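Local coordinates for Oxidored_FMN domain-containing protein ([Pseudomonas] geniculata N1, PDB 6L6J) that is an amine oxidase acting on 6-hydroxypseudooxynicotine, built on an FMN-bearing barrel with a [4Fe-4S] cluster and a bound ADP, at residues C57-E65 against P71-S79. Residues are numbered along the deposited sequence; the frame is centred on the assembly and turned at random.
Sequences CLEETMIHE and PLPDPRMYS. With FMN (flavin mononucleotide), chain B; SO4 (sulfate ion), chain F; SO4 (sulfate ion), chain G.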
ATOM      1  N   CYS A  57      -9.348  13.339   3.528  1.00 25.57           N
ATOM      2  CA  CYS A  57      -8.597  14.211   2.593  1.00 27.14           C
ATOM      3  C   CYS A  57      -8.601  13.587   1.199  1.00 28.67           C
ATOM      4  O   CYS A  57      -8.457  12.340   1.059  1.00 30.35           O
ATOM      5  CB  CYS A  57      -7.159  14.429   3.042  1.00 30.29           C
ATOM      6  SG  CYS A  57      -6.929  15.714   4.300  1.00 31.53           S
ATOM      7  N   LEU A  58      -8.737  14.436   0.186  1.00 30.88           N
ATOM      8  CA  LEU A  58      -8.538  14.032  -1.231  1.00 27.16           C
ATOM      9  C   LEU A  58      -7.056  14.148  -1.529  1.00 26.41           C
ATOM     10  O   LEU A  58      -6.394  15.007  -0.898  1.00 25.04           O
ATOM     11  CB  LEU A  58      -9.408  14.873  -2.164  1.00 25.22           C
ATOM     12  CG  LEU A  58     -10.609  14.117  -2.718  1.00 26.76           C
ATOM     13  CD1 LEU A  58     -11.369  13.407  -1.610  1.00 26.72           C
ATOM     14  CD2 LEU A  58     -11.528  15.048  -3.505  1.00 28.67           C
ATOM     15  N   GLU A  59      -6.595  13.260  -2.415  1.00 27.32           N
ATOM     16  CA  GLU A  59      -5.182  13.065  -2.830  1.00 27.04           C
ATOM     17  C   GLU A  59      -4.727  14.276  -3.660  1.00 27.25           C
ATOM     18  O   GLU A  59      -5.499  15.272  -3.759  1.00 25.53           O
ATOM     19  CB  GLU A  59      -5.061  11.764  -3.631  1.00 27.77           C
ATOM     20  CG  GLU A  59      -5.810  11.763  -4.964  1.00 28.85           C
ATOM     21  CD  GLU A  59      -7.105  10.948  -5.006  1.00 29.02           C
ATOM     22  OE1 GLU A  59      -7.920  11.096  -4.062  1.00 28.21           O
ATOM     23  OE2 GLU A  59      -7.321  10.176  -6.004  1.00 30.27           O
ATOM     24  N   GLU A  60      -3.525  14.192  -4.243  1.00 27.02           N
ATOM     25  CA  GLU A  60      -2.920  15.282  -5.057  1.00 27.40           C
ATOM     26  C   GLU A  60      -3.962  15.779  -6.064  1.00 25.48           C
ATOM     27  O   GLU A  60      -4.360  15.018  -6.921  1.00 23.69           O
ATOM     28  CB  GLU A  60      -1.602  14.854  -5.705  1.00 30.02           C
ATOM     29  CG  GLU A  60      -1.649  13.560  -6.504  1.00 30.51           C
ATOM     30  CD  GLU A  60      -0.356  13.309  -7.267  1.00 34.72           C
ATOM     31  OE1 GLU A  60       0.711  13.896  -6.871  1.00 34.51           O
ATOM     32  OE2 GLU A  60      -0.408  12.546  -8.261  1.00 35.04           O
ATOM     33  N   THR A  61      -4.450  17.003  -5.885  1.00 26.39           N
ATOM     34  CA  THR A  61      -5.528  17.597  -6.713  1.00 27.31           C
ATOM     35  C   THR A  61      -4.912  18.663  -7.622  1.00 27.34           C
ATOM     36  O   THR A  61      -4.510  19.726  -7.104  1.00 29.77           O
ATOM     37  CB  THR A  61      -6.635  18.135  -5.807  1.00 26.58           C
ATOM     38  OG1 THR A  61      -7.147  16.972  -5.161  1.00 28.02           O
ATOM     39  CG2 THR A  61      -7.708  18.895  -6.554  1.00 24.98           C
ATOM     40  N   MET A  62      -4.812  18.378  -8.912  1.00 24.92           N
ATOM     41  CA  MET A  62      -3.938  19.144  -9.832  1.00 26.79           C
ATOM     42  C   MET A  62      -4.483  20.563  -9.993  1.00 26.27           C
ATOM     43  O   MET A  62      -5.675  20.704 -10.349  1.00 28.11           O
ATOM     44  CB  MET A  62      -3.868  18.444 -11.191  1.00 27.79           C
ATOM     45  CG  MET A  62      -3.272  17.052 -11.075  1.00 29.53           C
ATOM     46  SD  MET A  62      -1.577  17.106 -10.459  1.00 29.39           S
ATOM     47  CE  MET A  62      -1.751  16.599  -8.766  1.00 28.04           C
ATOM     48  N   ILE A  63      -3.633  21.572  -9.808  1.00 25.21           N
ATOM     49  CA  ILE A  63      -4.040  23.010  -9.865  1.00 27.16           C
ATOM     50  C   ILE A  63      -3.938  23.606 -11.277  1.00 27.82           C
ATOM     51  O   ILE A  63      -4.308  24.779 -11.422  1.00 30.18           O
ATOM     52  CB  ILE A  63      -3.220  23.833  -8.863  1.00 26.75           C
ATOM     53  CG1 ILE A  63      -1.750  23.942  -9.267  1.00 27.19           C
ATOM     54  CG2 ILE A  63      -3.382  23.254  -7.473  1.00 26.01           C
ATOM     55  CD1 ILE A  63      -1.033  25.089  -8.602  1.00 27.56           C
ATOM     56  N   HIS A  64      -3.445  22.856 -12.269  1.00 28.94           N
ATOM     57  CA  HIS A  64      -3.188  23.351 -13.654  1.00 28.48           C
ATOM     58  C   HIS A  64      -2.786  22.189 -14.569  1.00 29.19           C
ATOM     59  O   HIS A  64      -2.193  21.213 -14.062  1.00 32.40           O
ATOM     60  CB  HIS A  64      -2.090  24.431 -13.638  1.00 28.43           C
ATOM     61  CG  HIS A  64      -2.018  25.245 -14.883  1.00 27.17           C
ATOM     62  ND1 HIS A  64      -1.055  25.045 -15.835  1.00 26.61           N
ATOM     63  CD2 HIS A  64      -2.802  26.251 -15.333  1.00 27.53           C
ATOM     64  CE1 HIS A  64      -1.246  25.896 -16.818  1.00 27.76           C
ATOM     65  NE2 HIS A  64      -2.324  26.640 -16.539  1.00 25.84           N
ATOM     66  N   GLU A  65      -3.017  22.354 -15.875  1.00 29.90           N
ATOM     67  CA  GLU A  65      -2.783  21.360 -16.973  1.00 30.33           C
ATOM     68  C   GLU A  65      -1.289  20.974 -17.083  1.00 28.95           C
ATOM     69  O   GLU A  65      -0.983  19.856 -17.606  1.00 27.24           O
ATOM     70  CB  GLU A  65      -3.308  21.939 -18.294  1.00 30.70           C
ATOM     71  CG  GLU A  65      -4.801  22.255 -18.278  1.00 34.85           C
ATOM     72  CD  GLU A  65      -5.224  23.679 -17.905  1.00 38.57           C
ATOM     73  OE1 GLU A  65      -4.702  24.235 -16.893  1.00 34.81           O
ATOM     74  OE2 GLU A  65      -6.095  24.243 -18.639  1.00 40.32           O
ATOM     75  N   PRO A  71      -0.198   8.311 -16.702  1.00 29.19           N
ATOM     76  CA  PRO A  71      -1.650   8.130 -16.833  1.00 27.24           C
ATOM     77  C   PRO A  71      -2.426   7.824 -15.532  1.00 26.48           C
ATOM     78  O   PRO A  71      -3.544   7.375 -15.629  1.00 25.15           O
ATOM     79  CB  PRO A  71      -1.676   6.933 -17.783  1.00 27.08           C
ATOM     80  CG  PRO A  71      -0.465   6.083 -17.356  1.00 29.28           C
ATOM     81  CD  PRO A  71       0.551   7.045 -16.764  1.00 27.84           C
ATOM     82  N   LEU A  72      -1.851   8.101 -14.353  1.00 25.70           N
ATOM     83  CA  LEU A  72      -2.577   8.015 -13.049  1.00 26.88           C
ATOM     84  C   LEU A  72      -3.746   9.013 -13.031  1.00 27.36           C
ATOM     85  O   LEU A  72      -3.549  10.215 -13.192  1.00 27.45           O
ATOM     86  CB  LEU A  72      -1.591   8.269 -11.898  1.00 27.18           C
ATOM     87  CG  LEU A  72      -2.199   8.441 -10.501  1.00 27.58           C
ATOM     88  CD1 LEU A  72      -2.949   7.191 -10.049  1.00 26.58           C
ATOM     89  CD2 LEU A  72      -1.141   8.831  -9.481  1.00 25.69           C
ATOM     90  N   PRO A  73      -5.011   8.560 -12.877  1.00 26.36           N
ATOM     91  CA  PRO A  73      -6.138   9.478 -12.755  1.00 27.23           C
ATOM     92  C   PRO A  73      -6.247  10.090 -11.348  1.00 28.96           C
ATOM     93  O   PRO A  73      -6.372   9.331 -10.405  1.00 31.37           O
ATOM     94  CB  PRO A  73      -7.372   8.624 -13.080  1.00 25.70           C
ATOM     95  CG  PRO A  73      -6.954   7.199 -12.835  1.00 25.25           C
ATOM     96  CD  PRO A  73      -5.437   7.157 -12.866  1.00 26.07           C
ATOM     97  N   ASP A  74      -6.226  11.428 -11.283  1.00 27.67           N
ATOM     98  CA  ASP A  74      -6.245  12.267 -10.061  1.00 29.87           C
ATOM     99  C   ASP A  74      -7.449  13.201 -10.080  1.00 29.22           C
ATOM    100  O   ASP A  74      -7.983  13.495 -11.148  1.00 32.02           O
ATOM    101  CB  ASP A  74      -4.999  13.147  -9.970  1.00 32.32           C
ATOM    102  CG  ASP A  74      -3.799  12.409  -9.442  1.00 37.69           C
ATOM    103  OD1 ASP A  74      -4.020  11.288  -8.902  1.00 41.80           O
ATOM    104  OD2 ASP A  74      -2.658  12.958  -9.577  1.00 38.99           O
ATOM    105  N   PRO A  75      -7.884  13.732  -8.916  1.00 27.27           N
ATOM    106  CA  PRO A  75      -8.787  14.876  -8.884  1.00 30.40           C
ATOM    107  C   PRO A  75      -8.130  16.085  -9.553  1.00 29.44           C
ATOM    108  O   PRO A  75      -6.920  16.131  -9.583  1.00 29.29           O
ATOM    109  CB  PRO A  75      -9.005  15.175  -7.396  1.00 29.83           C
ATOM    110  CG  PRO A  75      -8.667  13.882  -6.722  1.00 29.84           C
ATOM    111  CD  PRO A  75      -7.583  13.242  -7.573  1.00 28.01           C
ATOM    112  N   ARG A  76      -8.943  17.013 -10.051  1.00 29.19           N
ATOM    113  CA  ARG A  76      -8.475  18.270 -10.696  1.00 30.43           C
ATOM    114  C   ARG A  76      -9.288  19.454 -10.161  1.00 31.48           C
ATOM    115  O   ARG A  76     -10.505  19.309  -9.941  1.00 29.10           O
ATOM    116  CB  ARG A  76      -8.629  18.162 -12.213  1.00 31.02           C
ATOM    117  CG  ARG A  76      -7.862  17.008 -12.848  1.00 33.82           C
ATOM    118  CD  ARG A  76      -8.594  16.431 -14.055  1.00 35.61           C
ATOM    119  NE  ARG A  76      -7.669  15.841 -14.995  1.00 37.13           N
ATOM    120  CZ  ARG A  76      -7.820  15.816 -16.310  1.00 41.50           C
ATOM    121  NH1 ARG A  76      -8.888  16.356 -16.884  1.00 43.71           N
ATOM    122  NH2 ARG A  76      -6.865  15.285 -17.057  1.00 38.78           N
ATOM    123  N   MET A  77      -8.632  20.591  -9.975  1.00 33.00           N
ATOM    124  CA  MET A  77      -9.276  21.835  -9.499  1.00 33.05           C
ATOM    125  C   MET A  77      -8.702  23.008 -10.299  1.00 33.02           C
ATOM    126  O   MET A  77      -8.561  24.088  -9.727  1.00 38.05           O
ATOM    127  CB  MET A  77      -9.043  21.993  -7.987  1.00 32.45           C
ATOM    128  CG  MET A  77     -10.068  22.853  -7.268  1.00 32.18           C
ATOM    129  SD  MET A  77     -11.698  22.099  -7.234  1.00 33.51           S
ATOM    130  CE  MET A  77     -11.734  21.602  -5.520  1.00 35.87           C
ATOM    131  N   TYR A  78      -8.421  22.809 -11.589  1.00 33.41           N
ATOM    132  CA  TYR A  78      -7.822  23.848 -12.481  1.00 35.03           C
ATOM    133  C   TYR A  78      -8.891  24.438 -13.394  1.00 34.56           C
ATOM    134  O   TYR A  78      -8.545  25.303 -14.203  1.00 35.87           O
ATOM    135  CB  TYR A  78      -6.644  23.341 -13.321  1.00 34.43           C
ATOM    136  CG  TYR A  78      -6.889  22.133 -14.193  1.00 35.48           C
ATOM    137  CD1 TYR A  78      -7.682  22.203 -15.327  1.00 34.19           C
ATOM    138  CD2 TYR A  78      -6.260  20.919 -13.909  1.00 34.04           C
ATOM    139  CE1 TYR A  78      -7.860  21.095 -16.145  1.00 37.54           C
ATOM    140  CE2 TYR A  78      -6.429  19.803 -14.710  1.00 33.18           C
ATOM    141  CZ  TYR A  78      -7.226  19.892 -15.835  1.00 38.08           C
ATOM    142  OH  TYR A  78      -7.401  18.769 -16.587  1.00 35.85           O
ATOM    143  N   SER A  79     -10.135  23.997 -13.239  1.00 34.23           N
ATOM    144  CA  SER A  79     -11.286  24.472 -14.040  1.00 36.50           C
ATOM    145  C   SER A  79     -12.598  24.349 -13.250  1.00 36.28           C
ATOM    146  O   SER A  79     -12.800  23.337 -12.565  1.00 35.27           O
ATOM    147  CB  SER A  79     -11.354  23.744 -15.363  1.00 37.82           C
ATOM    148  OG  SER A  79     -12.687  23.739 -15.867  1.00 40.67           O
TER
HETATM  149  N1  FMN B 701       0.683  11.232   0.015  1.00 30.60           N
HETATM  150  C2  FMN B 701       0.413  12.416  -0.622  1.00 31.69           C
HETATM  151  O2  FMN B 701       0.855  13.451  -0.114  1.00 34.56           O
HETATM  152  N3  FMN B 701      -0.323  12.537  -1.735  1.00 29.69           N
HETATM  153  C4  FMN B 701      -0.862  11.455  -2.323  1.00 28.54           C
HETATM  154  O4  FMN B 701      -1.533  11.567  -3.347  1.00 23.32           O
HETATM  155  C4A FMN B 701      -0.603  10.116  -1.723  1.00 29.52           C
HETATM  156  N5  FMN B 701      -1.112   8.986  -2.270  1.00 29.28           N
HETATM  157  C5A FMN B 701      -0.913   7.804  -1.644  1.00 30.51           C
HETATM  158  C6  FMN B 701      -1.496   6.649  -2.158  1.00 28.75           C
HETATM  159  C7  FMN B 701      -1.305   5.450  -1.501  1.00 27.65           C
HETATM  160  C7M FMN B 701      -1.878   4.223  -2.097  1.00 29.78           C
HETATM  161  C8  FMN B 701      -0.529   5.384  -0.257  1.00 28.42           C
HETATM  162  C8M FMN B 701      -0.277   4.086   0.452  1.00 33.08           C
HETATM  163  C9  FMN B 701       0.049   6.510   0.266  1.00 27.87           C
HETATM  164  C9A FMN B 701      -0.116   7.734  -0.367  1.00 28.46           C
HETATM  165  N10 FMN B 701       0.427   8.906   0.178  1.00 28.02           N
HETATM  166  C10 FMN B 701       0.195  10.089  -0.481  1.00 27.22           C
HETATM  167  C1' FMN B 701       1.227   8.914   1.444  1.00 29.24           C
HETATM  168  C2' FMN B 701       0.312   8.893   2.654  1.00 26.33           C
HETATM  169  O2' FMN B 701      -0.379  10.129   2.671  1.00 25.77           O
HETATM  170  C3' FMN B 701       1.056   8.738   3.947  1.00 27.04           C
HETATM  171  O3' FMN B 701       1.877   9.889   4.146  1.00 29.14           O
HETATM  172  C4' FMN B 701       1.922   7.481   4.027  1.00 26.57           C
HETATM  173  O4' FMN B 701       1.199   6.342   3.504  1.00 27.59           O
HETATM  174  C5' FMN B 701       2.397   7.227   5.451  1.00 22.79           C
HETATM  175  O5' FMN B 701       1.257   7.020   6.268  1.00 24.04           O
HETATM  176  P   FMN B 701       0.723   5.522   6.572  1.00 25.80           P
HETATM  177  O1P FMN B 701       1.832   4.834   7.336  1.00 23.09           O
HETATM  178  O2P FMN B 701      -0.515   5.785   7.371  1.00 26.19           O
HETATM  179  O3P FMN B 701       0.452   4.908   5.212  1.00 25.32           O
HETATM  180  S   SO4 F 705      -3.645  29.958 -17.786  1.00 53.35           S
HETATM  181  O1  SO4 F 705      -4.578  30.115 -16.703  1.00 55.08           O
HETATM  182  O2  SO4 F 705      -4.141  30.655 -18.962  1.00 50.47           O
HETATM  183  O3  SO4 F 705      -2.363  30.494 -17.384  1.00 51.43           O
HETATM  184  O4  SO4 F 705      -3.510  28.555 -18.098  1.00 52.01           O
HETATM  185  S   SO4 G 706     -10.589  16.690 -20.428  1.00 86.91           S
HETATM  186  O1  SO4 G 706     -11.648  17.235 -19.593  1.00 71.75           O
HETATM  187  O2  SO4 G 706     -10.814  17.051 -21.803  1.00 86.16           O
HETATM  188  O3  SO4 G 706      -9.312  17.203 -20.012  1.00 80.40           O
HETATM  189  O4  SO4 G 706     -10.573  15.256 -20.321  1.00 89.58           O
HETATM  190  O   HOH W   1      -5.601   9.130  -7.706  1.00 28.75           O
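Glu65 lies over one face of the Tyr78 ring, with its CG 4.2 Å from the ring centroid in a CH-pi contact and its carboxylate only 7° from parallel to the ring. Tyr82 meets the same tyrosine edge-to-face. The Arg76 guanidinium has Tyr78 CZ over one face, offset toward its rim, and a sulfate at its edge; its NH1 also bonds Tyr82. Glu65 OE1 sits over one face of the His64 ring, offset toward the rim, and Trp151 stacks with that ring, while NE2 donates in plane to a second sulfate; both sulfates are probably from the crystallisation liquor.

Further in, the backbones form a single beta bridge at Met62 and Arg76: Met62 N donates to Pro75 O (3.2 Å), and Met77 N donates to Met62 O (3.0 Å). The Pro75 ring is wedged between Glu59 and Thr61, its CB 3.4 Å from Thr61 OG1. That hydroxyl stands beside its own backbone N (chi1 -64°) and donates to Glu59 O. Glu59 packs its carboxylate against Pro75 CD, forms a salt bridge with Arg45, and shares a water with Pro73 O.

The loop thus folds back on the second strand of this TIM barrel. Glu60 OE2 bonds His69 and lies 2.6 Å from Asp74 OD2, their carboxylate planes 81° apart. Since Glu60 N also donates weakly to flavin O4, this residue joins the loop to the FMN pocket.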